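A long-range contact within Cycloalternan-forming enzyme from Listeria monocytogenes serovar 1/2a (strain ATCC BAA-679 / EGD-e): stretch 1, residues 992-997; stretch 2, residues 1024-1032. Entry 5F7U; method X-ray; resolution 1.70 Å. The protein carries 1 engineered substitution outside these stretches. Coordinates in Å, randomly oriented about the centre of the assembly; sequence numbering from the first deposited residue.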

# COMPACT_ATOMS: atom_id res chain seq x y z
N GLU A 992 17.79 35.80 19.22
CA GLU A 992 18.89 36.46 18.52
C GLU A 992 18.38 36.97 17.18
O GLU A 992 17.74 36.22 16.45
CB GLU A 992 20.03 35.48 18.22
CG GLU A 992 20.80 34.98 19.42
CD GLU A 992 22.01 34.15 19.01
OE1 GLU A 992 22.13 33.75 17.83
OE2 GLU A 992 22.88 33.90 19.87
N VAL A 993 18.65 38.23 16.89
CA VAL A 993 18.28 38.84 15.60
C VAL A 993 19.59 39.19 14.89
O VAL A 993 20.34 40.06 15.36
CB VAL A 993 17.39 40.10 15.79
CG1 VAL A 993 17.10 40.76 14.42
CG2 VAL A 993 16.07 39.74 16.49
N ARG A 994 19.87 38.51 13.78
CA ARG A 994 21.09 38.74 13.00
C ARG A 994 20.79 39.60 11.79
O ARG A 994 19.95 39.26 10.96
CB ARG A 994 21.78 37.42 12.61
CG ARG A 994 23.16 37.62 11.99
CD ARG A 994 23.94 36.33 11.93
NE ARG A 994 25.36 36.54 11.60
CZ ARG A 994 25.93 36.24 10.43
NH1 ARG A 994 25.22 35.72 9.42
NH2 ARG A 994 27.24 36.46 10.26
N TYR A 995 21.53 40.70 11.67
CA TYR A 995 21.19 41.74 10.71
C TYR A 995 22.45 42.51 10.34
O TYR A 995 23.48 42.42 11.01
CB TYR A 995 20.18 42.73 11.35
CG TYR A 995 20.86 43.58 12.40
CD1 TYR A 995 21.16 43.05 13.67
CD2 TYR A 995 21.28 44.88 12.11
CE1 TYR A 995 21.83 43.81 14.62
CE2 TYR A 995 21.94 45.65 13.05
CZ TYR A 995 22.21 45.10 14.30
OH TYR A 995 22.88 45.87 15.21
N SER A 996 22.33 43.33 9.30
CA SER A 996 23.35 44.33 9.03
C SER A 996 22.68 45.70 8.92
O SER A 996 21.53 45.81 8.47
CB SER A 996 24.10 43.97 7.75
OG SER A 996 25.18 44.86 7.52
N ALA A 997 23.38 46.74 9.37
CA ALA A 997 22.86 48.10 9.33
C ALA A 997 24.05 48.99 9.02
O ALA A 997 24.62 49.61 9.91
CB ALA A 997 22.21 48.48 10.67
N ASP A 1024 28.78 44.67 4.75
CA ASP A 1024 29.41 43.35 4.78
C ASP A 1024 29.71 42.88 6.20
O ASP A 1024 30.41 41.88 6.39
CB ASP A 1024 30.68 43.33 3.91
CG ASP A 1024 30.38 43.55 2.41
OD1 ASP A 1024 29.43 42.94 1.86
OD2 ASP A 1024 31.12 44.34 1.79
N THR A 1025 29.17 43.59 7.20
CA THR A 1025 29.35 43.24 8.61
C THR A 1025 28.00 42.93 9.25
O THR A 1025 27.09 43.78 9.23
CB THR A 1025 30.06 44.38 9.38
OG1 THR A 1025 31.28 44.71 8.71
CG2 THR A 1025 30.35 43.97 10.85
N TRP A 1026 27.88 41.72 9.80
CA TRP A 1026 26.67 41.26 10.49
C TRP A 1026 26.84 41.42 12.00
O TRP A 1026 27.95 41.32 12.52
CB TRP A 1026 26.35 39.80 10.15
CG TRP A 1026 26.18 39.56 8.67
CD1 TRP A 1026 27.14 39.14 7.80
CD2 TRP A 1026 24.98 39.74 7.90
NE1 TRP A 1026 26.62 39.04 6.53
CE2 TRP A 1026 25.30 39.40 6.56
CE3 TRP A 1026 23.67 40.14 8.21
CZ2 TRP A 1026 24.35 39.47 5.52
CZ3 TRP A 1026 22.72 40.22 7.19
CH2 TRP A 1026 23.07 39.88 5.85
N ASN A 1027 25.74 41.70 12.69
CA ASN A 1027 25.71 41.76 14.14
C ASN A 1027 24.49 41.01 14.63
O ASN A 1027 23.53 40.82 13.88
CB ASN A 1027 25.67 43.22 14.63
CG ASN A 1027 25.73 43.34 16.15
OD1 ASN A 1027 26.54 42.68 16.80
ND2 ASN A 1027 24.86 44.17 16.71
N THR A 1028 24.53 40.58 15.89
CA THR A 1028 23.41 39.92 16.53
C THR A 1028 22.98 40.71 17.78
O THR A 1028 23.82 41.11 18.58
CB THR A 1028 23.74 38.45 16.85
OG1 THR A 1028 24.03 37.76 15.62
CG2 THR A 1028 22.60 37.75 17.53
N VAL A 1029 21.68 40.96 17.89
CA VAL A 1029 21.08 41.62 19.05
C VAL A 1029 20.20 40.58 19.73
O VAL A 1029 19.52 39.81 19.05
CB VAL A 1029 20.27 42.88 18.62
CG1 VAL A 1029 19.26 43.31 19.67
CG2 VAL A 1029 21.21 44.03 18.30
N GLU A 1030 20.22 40.57 21.06
CA GLU A 1030 19.46 39.61 21.85
C GLU A 1030 18.20 40.27 22.39
O GLU A 1030 18.26 41.28 23.09
CB GLU A 1030 20.35 39.04 22.98
CG GLU A 1030 21.42 38.07 22.45
CD GLU A 1030 22.27 37.41 23.54
OE1 GLU A 1030 21.92 37.51 24.73
OE2 GLU A 1030 23.30 36.78 23.19
N VAL A 1031 17.05 39.68 22.06
CA VAL A 1031 15.73 40.25 22.39
C VAL A 1031 15.00 39.27 23.33
O VAL A 1031 14.83 38.09 22.96
CB VAL A 1031 14.89 40.46 21.10
CG1 VAL A 1031 13.51 41.04 21.42
CG2 VAL A 1031 15.63 41.34 20.09
N PRO A 1032 14.54 39.74 24.52
CA PRO A 1032 13.76 38.87 25.41
C PRO A 1032 12.35 38.66 24.86
O PRO A 1032 11.65 39.63 24.51
CB PRO A 1032 13.72 39.64 26.75
CG PRO A 1032 13.96 41.06 26.39
CD PRO A 1032 14.70 41.11 25.07
O HOH W 1 26.52 38.13 14.05

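The two stretches form an antiparallel strand pair, their N-to-C directions 152° apart, and the backbone settles its own hydrogen bonds before any side chain is called on. Val993 and Val1029 make one hydrogen-bonded pair: Val993 N donates to Val1029 O at 2.8 Å, and Val1029 N returns the bond to Val993 O at 3.0 Å. Two residues along, the pattern repeats, with Tyr995 N giving to Asn1027 O at 3.0 Å and Asn1027 N to Tyr995 O at 2.9 Å. All four bonds are close to straight, with angles at the hydrogen of 161° to 169°. Arg994 with Thr1028 lies between them and Glu992 with Glu1030 just beyond Val993 and Val1029; these are the non-hydrogen-bonded pairs, with CA atoms 4.4 and 4.6 Å apart. CA-H groups give the carbonyls a second, weaker contact: Arg994 CA lies 3.3 Å from Asn1027 O, Thr1028 CA 3.3 Å from Val993 O, Glu992 CA 3.4 Å from Val1029 O, and Trp1026 CA 3.4 Å from Tyr995 O. Each of the four bonded carbonyls thus receives one N-H and one CA-H.

The alternation of the strands sorts the side chains. Val993, Tyr995, Asn1027 and Val1029 share one face, where the apolar contacts are modest: Tyr995 CE1 packs on Val1029 CG2 at 3.7 Å, and Val993 CG2 reaches Val1031 CG2 at 4.0 Å. The polar end of the tyrosine is not left idle. With chi1 in the p well, its ring leans over the neighbouring strand, and Asn1027 ND2 donates to Tyr995 OH at 3.0 Å, nearly straight at 173°. This pair is therefore joined twice through its backbone and once through its side chains, while the same hydroxyl is also hydrogen-bonded elsewhere in the structure.

The other face carries Glu992, Arg994, Thr1028 and Glu1030. Arg994 extends with chi1 to chi3 all t, and its guanidinium lies flat on Trp1026, the group centres 4.3 Å apart and the planes at 28°. The cation sits off-centre, with Arg994 CZ 4.3 Å from the centroid of the Trp1026 five-membered ring. Stacking leaves the N-H groups free to bond outward: NH1 and NH2 find partners elsewhere, and Arg994 NE donates to a water at 3.1 Å. That water also hydrogen-bonds Thr1028 OG1 at 3.0 Å, bridging a cross-strand pair whose side chains have no direct hydrogen bond.

The indole is covered on its opposite face by Ser996, whose CB lies 4.3 Å from the centroid of the Trp1026 six-membered ring in a CH-pi contact. While its methylene covers the ring, the serine's hydroxyl serves the backbone: Ser996 OG donates to Thr1025 O at 2.8 Å, so a side chain supplies the donor for this carbonyl beyond the last ladder pair. The indole NE1 is hydrogen-bonded elsewhere.

Glu992 and Glu1030 are the less comfortable pairing. Glu992 OE2 and Glu1030 OE2 stand 4.4 Å apart, like charges with no bond between them, but each OE2 is hydrogen-bonded elsewhere. Glu992 instead contributes aliphatic packing, its CB 3.5 Å from Thr1028 CG2.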